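Local structure of periplasmic branched-chain amino acid-binding protein (Burkholderia mallei, 3I09) at residues 114-119 / 301-306. The protein has acetoacetic acid bound in its ligand pocket and probably serves as the periplasmic receptor of a branched-chain amino acid ABC transporter. Sequence-based numbering, arbitrary orientation.
Sequences TPYTVH and DSDKVM. With EDO (1,2-ethanediol), chain K.
The phenol of Tyr116 and the carboxylate of Asp303 lie nearly coplanar, their planes 26° apart, and join in a short hydrogen bond of 2.6 Å from Tyr116 OH to Asp303 OD1. The donor uses the syn lone pair of OD1, and OD1 lies at the ring's edge, near its plane, 3.2 Å from Tyr116 CE1. Asp303 OD2 takes separate partners: it accepts from a water, which also bonds weakly to Tyr116 OH, and from O1 of a 1,2-ethanediol, probably a crystallisation additive. The diol's O2 accepts from Asp303 N and donates to Asp301 OD1, so the diol links the Asp301 carboxylate to both ends of Asp303. Asp301 is the N-cap, and its OD2 accepts from Lys304 N (3.0 Å).

Nearer the backbone of Tyr116, van der Waals packing takes over. Selenomethionine Met306 is bent at chi2 (-49°) and chi3 (-55°), and its SE comes to 3.9 Å from Tyr116 CA. Its CG lies 4.0 Å from Tyr116 CD1. The terminal CE touches a carbonyl oxygen, Pro115 O, at 3.5 Å and Val118 CG2 at 4.0 Å. The turn that presents Tyr116 is type I, from Thr114 to Thr117, and includes an ST turn in which Tyr116 N donates to Thr114 OG1 (2.9 Å).

Helix 302-309 thus meets the entry to strand 117-119, an outermost strand of the six-stranded sheet in this type I binding protein. Strand 97-100 adjoins both: backbone hydrogen bonds join Tyr98 to Tyr116 and Val118, and Val97 touches Ser302, whose OG bonds to Lys95 O, and Val305, which also packs on helix 278-297.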
ATOM      1  N   THR A 114     -12.954   7.934   8.694  1.00 13.38           N
ATOM      2  CA  THR A 114     -14.243   7.456   9.197  1.00 14.80           C
ATOM      3  C   THR A 114     -13.974   6.637  10.455  1.00 14.17           C
ATOM      4  O   THR A 114     -12.857   6.191  10.667  1.00 14.30           O
ATOM      5  CB  THR A 114     -15.047   6.601   8.164  1.00 14.19           C
ATOM      6  OG1 THR A 114     -14.868   5.214   8.396  1.00 14.68           O
ATOM      7  CG2 THR A 114     -14.669   6.917   6.673  1.00 15.69           C
ATOM      8  N   PRO A 115     -14.992   6.422  11.262  1.00 14.52           N
ATOM      9  CA  PRO A 115     -14.891   5.576  12.422  1.00 14.74           C
ATOM     10  C   PRO A 115     -14.865   4.084  12.129  1.00 14.26           C
ATOM     11  O   PRO A 115     -14.683   3.319  13.063  1.00 14.18           O
ATOM     12  CB  PRO A 115     -16.176   5.880  13.202  1.00 14.77           C
ATOM     13  CG  PRO A 115     -16.790   7.027  12.543  1.00 16.91           C
ATOM     14  CD  PRO A 115     -16.350   6.972  11.126  1.00 15.97           C
ATOM     15  N   TYR A 116     -15.012   3.705  10.857  1.00 12.56           N
ATOM     16  CA  TYR A 116     -15.062   2.312  10.446  1.00 13.16           C
ATOM     17  C   TYR A 116     -13.914   1.886   9.540  1.00 13.03           C
ATOM     18  O   TYR A 116     -13.967   0.778   8.986  1.00 13.93           O
ATOM     19  CB  TYR A 116     -16.417   2.045   9.748  1.00 13.46           C
ATOM     20  CG  TYR A 116     -17.563   2.288  10.701  1.00 13.65           C
ATOM     21  CD1 TYR A 116     -17.923   1.325  11.639  1.00 16.92           C
ATOM     22  CD2 TYR A 116     -18.199   3.508  10.750  1.00 15.98           C
ATOM     23  CE1 TYR A 116     -18.925   1.560  12.566  1.00 17.70           C
ATOM     24  CE2 TYR A 116     -19.221   3.740  11.673  1.00 16.27           C
ATOM     25  CZ  TYR A 116     -19.559   2.772  12.574  1.00 16.95           C
ATOM     26  OH  TYR A 116     -20.559   3.017  13.492  1.00 20.56           O
ATOM     27  N   THR A 117     -12.888   2.739   9.402  1.00 12.74           N
ATOM     28  CA  THR A 117     -11.814   2.534   8.433  1.00 12.51           C
ATOM     29  C   THR A 117     -10.503   2.236   9.130  1.00 11.66           C
ATOM     30  O   THR A 117     -10.154   2.905  10.096  1.00 10.73           O
ATOM     31  CB  THR A 117     -11.662   3.779   7.586  1.00 13.90           C
ATOM     32  OG1 THR A 117     -12.922   4.048   6.933  1.00 16.81           O
ATOM     33  CG2 THR A 117     -10.498   3.620   6.548  1.00 11.66           C
ATOM     34  N   VAL A 118      -9.789   1.231   8.641  1.00 10.57           N
ATOM     35  CA  VAL A 118      -8.442   0.971   9.064  1.00 10.16           C
ATOM     36  C   VAL A 118      -7.558   1.030   7.819  1.00 12.17           C
ATOM     37  O   VAL A 118      -7.877   0.377   6.818  1.00 11.27           O
ATOM     38  CB  VAL A 118      -8.329  -0.409   9.721  1.00 11.24           C
ATOM     39  CG1 VAL A 118      -6.863  -0.719  10.100  1.00  9.54           C
ATOM     40  CG2 VAL A 118      -9.242  -0.456  10.945  1.00 11.88           C
ATOM     41  N   HIS A 119      -6.444   1.773   7.904  1.00 11.21           N
ATOM     42  CA  HIS A 119      -5.475   1.836   6.812  1.00 11.26           C
ATOM     43  C   HIS A 119      -4.245   1.085   7.297  1.00 12.14           C
ATOM     44  O   HIS A 119      -3.514   1.538   8.172  1.00 11.58           O
ATOM     45  CB  HIS A 119      -5.187   3.289   6.399  1.00 11.77           C
ATOM     46  CG  HIS A 119      -4.671   3.426   4.982  1.00 10.54           C
ATOM     47  ND1 HIS A 119      -4.236   4.628   4.469  1.00 14.13           N
ATOM     48  CD2 HIS A 119      -4.600   2.540   3.959  1.00 13.02           C
ATOM     49  CE1 HIS A 119      -3.849   4.460   3.217  1.00 11.15           C
ATOM     50  NE2 HIS A 119      -4.063   3.203   2.875  1.00 11.70           N
ATOM     51  N   ASP A 301     -20.644  -7.358  15.286  1.00 14.25           N
ATOM     52  CA  ASP A 301     -21.181  -5.978  15.348  1.00 15.50           C
ATOM     53  C   ASP A 301     -20.066  -4.946  15.119  1.00 15.41           C
ATOM     54  O   ASP A 301     -19.014  -5.009  15.790  1.00 15.13           O
ATOM     55  CB  ASP A 301     -21.799  -5.700  16.725  1.00 16.21           C
ATOM     56  CG  ASP A 301     -22.220  -4.252  16.885  1.00 20.38           C
ATOM     57  OD1 ASP A 301     -23.311  -3.918  16.362  1.00 25.93           O
ATOM     58  OD2 ASP A 301     -21.503  -3.436  17.530  1.00 22.04           O
ATOM     59  N   SER A 302     -20.270  -4.030  14.180  1.00 14.39           N
ATOM     60  CA  SER A 302     -19.167  -3.166  13.733  1.00 15.06           C
ATOM     61  C   SER A 302     -18.647  -2.233  14.844  1.00 15.08           C
ATOM     62  O   SER A 302     -17.442  -2.007  14.945  1.00 14.97           O
ATOM     63  CB  SER A 302     -19.560  -2.368  12.518  1.00 15.35           C
ATOM     64  OG  SER A 302     -20.615  -1.474  12.797  1.00 14.83           O
ATOM     65  N   ASP A 303     -19.524  -1.749  15.725  1.00 15.30           N
ATOM     66  CA  ASP A 303     -19.037  -0.887  16.800  1.00 15.76           C
ATOM     67  C   ASP A 303     -18.208  -1.654  17.834  1.00 16.23           C
ATOM     68  O   ASP A 303     -17.173  -1.149  18.254  1.00 16.21           O
ATOM     69  CB  ASP A 303     -20.151  -0.081  17.443  1.00 17.23           C
ATOM     70  CG  ASP A 303     -20.735   0.978  16.510  1.00 20.49           C
ATOM     71  OD1 ASP A 303     -20.083   1.385  15.520  1.00 23.77           O
ATOM     72  OD2 ASP A 303     -21.866   1.432  16.813  1.00 25.06           O
ATOM     73  N   LYS A 304     -18.617  -2.871  18.182  1.00 16.13           N
ATOM     74  CA  LYS A 304     -17.846  -3.721  19.074  1.00 16.46           C
ATOM     75  C   LYS A 304     -16.508  -4.122  18.460  1.00 14.78           C
ATOM     76  O   LYS A 304     -15.507  -4.110  19.141  1.00 13.67           O
ATOM     77  CB  LYS A 304     -18.613  -4.980  19.465  1.00 16.56           C
ATOM     78  CG  LYS A 304     -19.861  -4.674  20.307  1.00 19.25           C
ATOM     79  CD  LYS A 304     -20.636  -5.933  20.631  1.00 21.58           C
ATOM     80  CE  LYS A 304     -21.809  -5.592  21.523  1.00 25.02           C
ATOM     81  NZ  LYS A 304     -22.521  -6.829  21.949  1.00 28.16           N
ATOM     82  N   VAL A 305     -16.508  -4.480  17.170  1.00 13.90           N
ATOM     83  CA  VAL A 305     -15.259  -4.896  16.492  1.00 12.74           C
ATOM     84  C   VAL A 305     -14.298  -3.711  16.381  1.00 12.29           C
ATOM     85  O   VAL A 305     -13.103  -3.849  16.676  1.00 11.69           O
ATOM     86  CB  VAL A 305     -15.543  -5.554  15.106  1.00 12.97           C
ATOM     87  CG1 VAL A 305     -14.229  -5.796  14.369  1.00 10.87           C
ATOM     88  CG2 VAL A 305     -16.345  -6.871  15.313  1.00 12.00           C
HETATM   89  N   MSE A 306     -14.806  -2.528  16.039  1.00 11.62           N
HETATM   90  CA  MSE A 306     -13.944  -1.347  15.933  1.00 13.05           C
HETATM   91  C   MSE A 306     -13.311  -1.027  17.288  1.00 13.45           C
HETATM   92  O   MSE A 306     -12.105  -0.727  17.343  1.00 12.93           O
HETATM   93  CB  MSE A 306     -14.688  -0.109  15.384  1.00 12.54           C
HETATM   94  CG  MSE A 306     -15.004  -0.117  13.892  1.00 14.70           C
HETATM   95 SE   MSE A 306     -13.598  -0.544  12.654  0.75 12.99          SE
HETATM   96  CE  MSE A 306     -12.283   0.746  13.188  1.00 15.06           C
TER
HETATM   97  C1  EDO K  13     -23.521   0.038  13.939  1.00 38.08           C
HETATM   98  O1  EDO K  13     -23.738   0.936  15.023  1.00 39.60           O
HETATM   99  C2  EDO K  13     -23.574  -1.375  14.481  1.00 38.69           C
HETATM  100  O2  EDO K  13     -22.536  -1.554  15.442  1.00 34.97           O
HETATM  101  O   HOH W   1     -23.044   3.649  15.806  1.00 35.50           O